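Local coordinates for chloroplast pentatricopeptide repeat protein 10 (Zea mays, PDB 4M59) that binds specific intergenic chloroplast RNA sequences near atpH and psaJ through pentatricopeptide repeats, acting as a barrier to exonucleases and stabilising the messages, at residues S41-L46 with E74-A79; Q307-K310 with V314-V317; K447-G452 with Q458-L463. The protein carries 4 engineered substitutions. All coordinates share one frame; numbering follows the deposited sequence.

Contact 1. Residues S41-L46 with E74-A79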
# COMPACT_ATOMS: atom_id res chain seq x y z
N SER A 41 20.07 -17.24 41.00
CA SER A 41 20.33 -18.54 40.40
C SER A 41 19.12 -19.00 39.60
O SER A 41 19.25 -19.44 38.45
CB SER A 41 20.67 -19.57 41.47
OG SER A 41 21.96 -20.12 41.26
N LEU A 42 17.94 -18.90 40.20
CA LEU A 42 16.70 -19.27 39.53
C LEU A 42 16.51 -18.44 38.28
O LEU A 42 16.07 -18.94 37.25
CB LEU A 42 15.51 -19.09 40.47
CG LEU A 42 15.44 -20.01 41.69
CD1 LEU A 42 14.10 -19.86 42.40
CD2 LEU A 42 15.67 -21.45 41.27
N LEU A 43 16.86 -17.16 38.38
CA LEU A 43 16.73 -16.24 37.25
C LEU A 43 17.59 -16.69 36.07
O LEU A 43 17.12 -16.74 34.94
CB LEU A 43 17.12 -14.83 37.67
CG LEU A 43 16.30 -14.22 38.81
CD1 LEU A 43 16.35 -12.70 38.74
CD2 LEU A 43 14.86 -14.71 38.77
N LYS A 44 18.85 -17.01 36.37
CA LYS A 44 19.79 -17.45 35.35
C LYS A 44 19.29 -18.72 34.69
O LYS A 44 19.49 -18.92 33.49
CB LYS A 44 21.17 -17.68 35.97
CG LYS A 44 22.25 -18.05 34.97
CD LYS A 44 23.58 -17.41 35.33
CE LYS A 44 24.73 -18.09 34.60
NZ LYS A 44 25.94 -17.22 34.54
N ALA A 45 18.65 -19.59 35.46
CA ALA A 45 18.11 -20.81 34.91
C ALA A 45 16.88 -20.57 34.06
O ALA A 45 16.71 -21.19 33.02
CB ALA A 45 17.79 -21.79 36.01
N LEU A 46 16.02 -19.68 34.50
CA LEU A 46 14.79 -19.43 33.77
C LEU A 46 15.08 -18.82 32.41
O LEU A 46 14.33 -19.01 31.47
CB LEU A 46 13.86 -18.54 34.57
CG LEU A 46 13.31 -19.17 35.85
CD1 LEU A 46 12.80 -18.11 36.79
CD2 LEU A 46 12.21 -20.12 35.52
N GLU A 74 19.74 -6.89 38.00
CA GLU A 74 20.70 -6.71 36.95
C GLU A 74 20.69 -7.89 36.00
O GLU A 74 21.00 -7.75 34.84
CB GLU A 74 22.09 -6.56 37.56
CG GLU A 74 22.28 -5.29 38.36
CD GLU A 74 23.57 -5.28 39.12
OE1 GLU A 74 24.37 -6.21 38.92
OE2 GLU A 74 23.79 -4.35 39.91
N MET A 75 20.35 -9.06 36.53
CA MET A 75 20.37 -10.29 35.75
C MET A 75 19.17 -10.40 34.82
O MET A 75 19.26 -10.99 33.74
CB MET A 75 20.42 -11.51 36.67
CG MET A 75 21.56 -12.46 36.37
SD MET A 75 21.05 -13.85 35.35
CE MET A 75 22.62 -14.68 35.09
N VAL A 76 18.05 -9.82 35.24
CA VAL A 76 16.84 -9.88 34.46
C VAL A 76 16.89 -8.82 33.37
O VAL A 76 16.43 -9.04 32.26
CB VAL A 76 15.63 -9.69 35.36
CG1 VAL A 76 14.41 -9.45 34.55
CG2 VAL A 76 15.44 -10.91 36.19
N VAL A 77 17.48 -7.69 33.71
CA VAL A 77 17.61 -6.58 32.79
C VAL A 77 18.49 -6.89 31.59
O VAL A 77 18.21 -6.45 30.48
CB VAL A 77 18.14 -5.35 33.52
CG1 VAL A 77 18.50 -4.28 32.56
CG2 VAL A 77 17.12 -4.85 34.49
N ARG A 78 19.56 -7.65 31.80
CA ARG A 78 20.47 -7.99 30.71
C ARG A 78 19.73 -8.78 29.64
O ARG A 78 19.96 -8.60 28.44
CB ARG A 78 21.66 -8.80 31.23
CG ARG A 78 22.44 -9.51 30.14
CD ARG A 78 23.93 -9.20 30.25
NE ARG A 78 24.74 -10.42 30.32
CZ ARG A 78 25.28 -10.89 31.43
NH1 ARG A 78 25.10 -10.26 32.58
NH2 ARG A 78 26.00 -12.01 31.40
N ALA A 79 18.84 -9.66 30.08
CA ALA A 79 18.03 -10.48 29.20
C ALA A 79 17.01 -9.65 28.46
O ALA A 79 16.92 -9.70 27.25
CB ALA A 79 17.35 -11.54 29.99

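Contact 2. Residues Q307-K310 with V314-V317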
# COMPACT_ATOMS: atom_id res chain seq x y z
N GLN A 307 23.59 6.31 -18.47
CA GLN A 307 25.01 6.52 -18.24
C GLN A 307 25.77 5.22 -18.00
O GLN A 307 26.85 5.00 -18.56
CB GLN A 307 25.23 7.47 -17.06
CG GLN A 307 25.10 8.94 -17.43
CD GLN A 307 23.78 9.27 -18.09
OE1 GLN A 307 23.00 8.38 -18.42
NE2 GLN A 307 23.51 10.56 -18.28
N MET A 308 25.22 4.34 -17.17
CA MET A 308 25.86 3.07 -16.87
C MET A 308 26.31 2.39 -18.16
O MET A 308 27.20 1.54 -18.14
CB MET A 308 24.91 2.15 -16.10
CG MET A 308 25.46 0.75 -15.87
SD MET A 308 24.27 -0.36 -15.11
CE MET A 308 25.12 -1.92 -15.24
N LYS A 309 25.68 2.76 -19.27
CA LYS A 309 26.02 2.18 -20.57
C LYS A 309 27.04 3.04 -21.30
O LYS A 309 28.16 2.60 -21.57
CB LYS A 309 24.76 2.03 -21.42
CG LYS A 309 23.72 1.09 -20.83
CD LYS A 309 22.50 0.98 -21.72
CE LYS A 309 21.23 1.41 -20.99
NZ LYS A 309 20.51 2.49 -21.73
N LYS A 310 26.66 4.28 -21.61
CA LYS A 310 27.55 5.20 -22.31
C LYS A 310 28.79 5.50 -21.48
O LYS A 310 29.58 6.38 -21.82
CB LYS A 310 26.81 6.50 -22.65
CG LYS A 310 25.37 6.30 -23.08
CD LYS A 310 24.54 7.55 -22.82
CE LYS A 310 23.60 7.83 -23.98
NZ LYS A 310 24.16 7.37 -25.28
N VAL A 314 28.00 -2.94 -19.00
CA VAL A 314 26.84 -3.37 -19.76
C VAL A 314 25.89 -4.15 -18.86
O VAL A 314 26.29 -5.15 -18.25
CB VAL A 314 27.24 -4.27 -20.95
CG1 VAL A 314 26.17 -4.22 -22.03
CG2 VAL A 314 28.59 -3.83 -21.52
N PRO A 315 24.64 -3.70 -18.76
CA PRO A 315 23.67 -4.36 -17.86
C PRO A 315 23.17 -5.70 -18.40
O PRO A 315 23.03 -5.86 -19.61
CB PRO A 315 22.52 -3.35 -17.81
CG PRO A 315 22.60 -2.63 -19.11
CD PRO A 315 24.07 -2.53 -19.44
N ASN A 316 22.91 -6.65 -17.50
CA ASN A 316 22.38 -7.95 -17.90
C ASN A 316 20.86 -7.99 -17.79
O ASN A 316 20.20 -6.95 -17.82
CB ASN A 316 23.01 -9.07 -17.07
CG ASN A 316 23.06 -8.73 -15.60
OD1 ASN A 316 22.63 -7.66 -15.18
ND2 ASN A 316 23.59 -9.65 -14.80
N VAL A 317 20.31 -9.19 -17.65
CA VAL A 317 18.87 -9.36 -17.58
C VAL A 317 18.33 -8.99 -16.22
O VAL A 317 17.23 -8.50 -16.11
CB VAL A 317 18.47 -10.78 -17.87
CG1 VAL A 317 17.05 -10.82 -18.31
CG2 VAL A 317 19.34 -11.34 -18.94

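Contact 3. Residues K447-G452 with Q458-L463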
# COMPACT_ATOMS: atom_id res chain seq x y z
N LYS A 447 -18.22 -25.35 -13.75
CA LYS A 447 -17.16 -26.05 -14.44
C LYS A 447 -16.02 -26.20 -13.50
O LYS A 447 -15.35 -27.19 -13.50
CB LYS A 447 -16.70 -25.26 -15.65
CG LYS A 447 -15.62 -25.92 -16.44
CD LYS A 447 -16.19 -26.98 -17.31
CE LYS A 447 -15.16 -27.50 -18.26
NZ LYS A 447 -13.98 -27.97 -17.53
N MET A 448 -15.80 -25.17 -12.69
CA MET A 448 -14.77 -25.22 -11.67
C MET A 448 -15.07 -26.38 -10.74
O MET A 448 -14.18 -27.11 -10.31
CB MET A 448 -14.75 -23.91 -10.89
CG MET A 448 -13.58 -23.76 -9.93
SD MET A 448 -13.31 -22.05 -9.43
CE MET A 448 -14.95 -21.36 -9.61
N ARG A 449 -16.36 -26.54 -10.43
CA ARG A 449 -16.84 -27.62 -9.59
C ARG A 449 -16.71 -29.00 -10.23
O ARG A 449 -16.42 -29.98 -9.54
CB ARG A 449 -18.29 -27.37 -9.17
CG ARG A 449 -18.44 -26.41 -8.00
CD ARG A 449 -19.89 -26.32 -7.56
NE ARG A 449 -20.26 -24.95 -7.20
CZ ARG A 449 -19.92 -24.36 -6.06
NH1 ARG A 449 -19.20 -25.01 -5.16
NH2 ARG A 449 -20.31 -23.11 -5.82
N THR A 450 -16.94 -29.08 -11.53
CA THR A 450 -16.94 -30.37 -12.19
C THR A 450 -15.54 -30.81 -12.53
O THR A 450 -15.34 -31.82 -13.19
CB THR A 450 -17.76 -30.37 -13.48
OG1 THR A 450 -17.20 -29.43 -14.40
CG2 THR A 450 -19.18 -29.98 -13.18
N LYS A 451 -14.55 -30.06 -12.05
CA LYS A 451 -13.15 -30.38 -12.29
C LYS A 451 -12.43 -30.72 -10.99
O LYS A 451 -11.22 -30.93 -10.99
CB LYS A 451 -12.45 -29.21 -12.99
CG LYS A 451 -12.04 -29.51 -14.43
CD LYS A 451 -13.08 -29.01 -15.42
CE LYS A 451 -12.76 -29.46 -16.83
NZ LYS A 451 -11.29 -29.60 -17.05
N GLY A 452 -13.18 -30.78 -9.90
CA GLY A 452 -12.60 -31.10 -8.61
C GLY A 452 -12.04 -29.86 -7.96
O GLY A 452 -11.04 -29.90 -7.25
N GLN A 458 -12.37 -14.97 -3.05
CA GLN A 458 -12.32 -13.99 -4.11
C GLN A 458 -13.21 -14.46 -5.23
O GLN A 458 -13.85 -13.67 -5.90
CB GLN A 458 -10.88 -13.82 -4.60
CG GLN A 458 -10.14 -15.12 -4.85
CD GLN A 458 -9.67 -15.81 -3.58
OE1 GLN A 458 -10.28 -15.68 -2.52
NE2 GLN A 458 -8.59 -16.58 -3.69
N SER A 459 -13.25 -15.78 -5.40
CA SER A 459 -14.14 -16.39 -6.37
C SER A 459 -15.56 -16.03 -6.04
O SER A 459 -16.40 -15.93 -6.93
CB SER A 459 -13.99 -17.89 -6.35
OG SER A 459 -13.11 -18.32 -7.36
N TYR A 460 -15.83 -15.80 -4.77
CA TYR A 460 -17.18 -15.50 -4.33
C TYR A 460 -17.38 -14.01 -4.39
O TYR A 460 -18.48 -13.52 -4.51
CB TYR A 460 -17.48 -16.07 -2.92
CG TYR A 460 -18.02 -17.48 -2.93
CD1 TYR A 460 -19.24 -17.75 -3.43
CD2 TYR A 460 -17.29 -18.53 -2.44
CE1 TYR A 460 -19.72 -19.01 -3.47
CE2 TYR A 460 -17.77 -19.80 -2.48
CZ TYR A 460 -18.99 -20.03 -2.99
OH TYR A 460 -19.52 -21.30 -3.04
N SER A 461 -16.30 -13.28 -4.32
CA SER A 461 -16.38 -11.84 -4.39
C SER A 461 -16.62 -11.41 -5.82
O SER A 461 -17.46 -10.56 -6.11
CB SER A 461 -15.08 -11.24 -3.87
OG SER A 461 -15.30 -9.98 -3.26
N LEU A 462 -15.87 -12.02 -6.72
CA LEU A 462 -15.98 -11.75 -8.14
C LEU A 462 -17.39 -12.04 -8.61
O LEU A 462 -18.01 -11.23 -9.28
CB LEU A 462 -15.03 -12.66 -8.92
CG LEU A 462 -13.66 -12.12 -9.29
CD1 LEU A 462 -13.07 -11.34 -8.15
CD2 LEU A 462 -12.77 -13.27 -9.64
N LEU A 463 -17.86 -13.22 -8.24
CA LEU A 463 -19.18 -13.66 -8.62
C LEU A 463 -20.19 -12.71 -8.04
O LEU A 463 -21.21 -12.42 -8.63
CB LEU A 463 -19.44 -15.05 -8.07
CG LEU A 463 -20.76 -15.70 -8.47
CD1 LEU A 463 -20.73 -16.05 -9.93
CD2 LEU A 463 -21.02 -16.93 -7.63

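Contact 1. Residues S41-L46 with E74-A79
Helix-on-helix packing near the N-terminal end of the PPR superhelix brings L43 and K44 of helix 39-47 up to V76 and M75 of helix 70-82. It illustrates how an alpha-solenoid grows: helices alternate along the chain, and each packs beside the next but one. The inner half of the seam is apolar. L43 CD1 meets V76 CG2 at 3.2 Å, a close branch-to-branch approach of two methyl groups; in V76, CG2 stands anti to the carbonyl carbon and beside the backbone N, which turns this branch to L43. Both residues also touch L59 of helix 52-65, which makes this half of the seam a three-helix core. Toward the surface, M75 bends at chi2 (-97°) and crosses the stem of K44 at a slant, with SD 3.8 Å from K44 CA and 3.9 Å from K44 CB. The modelled place of its methyl CE is doubtful, since it comes too near K44 CD. M75 also touches T40, one turn earlier on helix 39-47. Replacing M75 by an alanine would probably open a gap beside K44 and T40 and set the lysine stem free to turn. On their far face E74 and V77 lie against helix 106-117, carrying the stack onward. K44 NZ and R78 NH2 are like charges 6.1 Å apart, not in contact, on two exposed residues, and no hydrogen bond crosses between the segments. Dispersion and hydrophobic burial therefore hold the two helices together, while the cationic ends remain at the exposed margin.

Contact 2. Residues Q307-K310 with V314-V317
M308, near the end of helix 298-310, reaches forward to P315 in the connection that leads to helix 317-328. Its CB sets off toward the connection, and CG stands anti to the backbone N (chi1 174°). The chain stays extended as far as CE, and CB, CG and SD only carry the methyl group outward. The tip does the touching: CE lies 3.9 Å from both CA and CB of P315, and 4.3 Å from the carbonyl carbon of V314. The two side chains slide past each other in opposite directions, and the methyl rests over the face of the pyrrolidine ring, nearest its CA and CB. M308 is buried further by A282 and Y285 of helix 282-295 and by F313, while Q593 of the second subunit packs on it as well. K309 takes the other end of the proline. Its CG lies 3.9 Å from P315 CD, the two side chains crossing at about a right angle, before the lysine bends at chi3 and chi4 toward other partners. These include a cation-pi contact with F305 and long, weak ion pairs to D306 and E342. Next along the chain, N316 is the N-cap of helix 317-328; its OD1 is also hydrogen-bonded to T319. The proline thus lies just before a capped helix start, at the predicted boundary between PPR 7 and PPR 8. This is a worked case of a helix-to-helix turn closed by apolar contact: no hydrogen bond joins the segments, and what holds them together across the turn is van der Waals packing on P315, a residue whose phi is restricted by its ring, with polar work left to the cap.

Contact 3. Residues K447-G452 with Q458-L463
K447 O receives both T450 OG1 and T450 N at the end of the helix from which R449 reaches across to Y460. The hydroxyl bond is 3.0 Å from OG1 to K447 O and approaches the carbonyl from the side, at a C=O...donor angle of 106° and tilted out of its plane, while the bond from T450 N is weak. Across the gap, R449 NH2 gives Y460 OH a hydrogen bond that is weak at 3.4 Å yet nearly straight, with an N-H...O angle of 172°. The phenol oxygen sits at the guanidinium edge, near its plane, and the two flat groups are turned 47° apart. R449 arrives there through a bend at chi3. The arrangement is a helix end in a PPR solenoid: helix 438-449 breaks into a type I turn from R449 to G452, and the chain then runs on to helix 458-468, from predicted PPR 11 into PPR 12. P455 of that connection touches M448, R449 and Y460. Deeper in, M448 sends CG anti to its backbone N and brings its methyl CE within 4.2 Å of S459 OG. Y425, from helix 422-435, packs against M448 too.

In the fold
The three contacts lie in series along the chain, with centres 46 to 56 Å apart and no touch between them. Contact 1 joins two separate helices of the stack, whereas contacts 2 and 3 both span the short connection between one helix and the next. Contact 3 is the buried one; the others are partly buried. Contacts 1 and 2 rest on apolar packing, but contact 3 adds a weak arginine-to-phenol bond. Their surroundings differ too: the nearest atoms of contacts 1 and 3 come within about 6 and 7 Å of the RNA, those of contact 2 about 21 Å. The second subunit packs on residues of contacts 2 and 3 but does not touch contact 1.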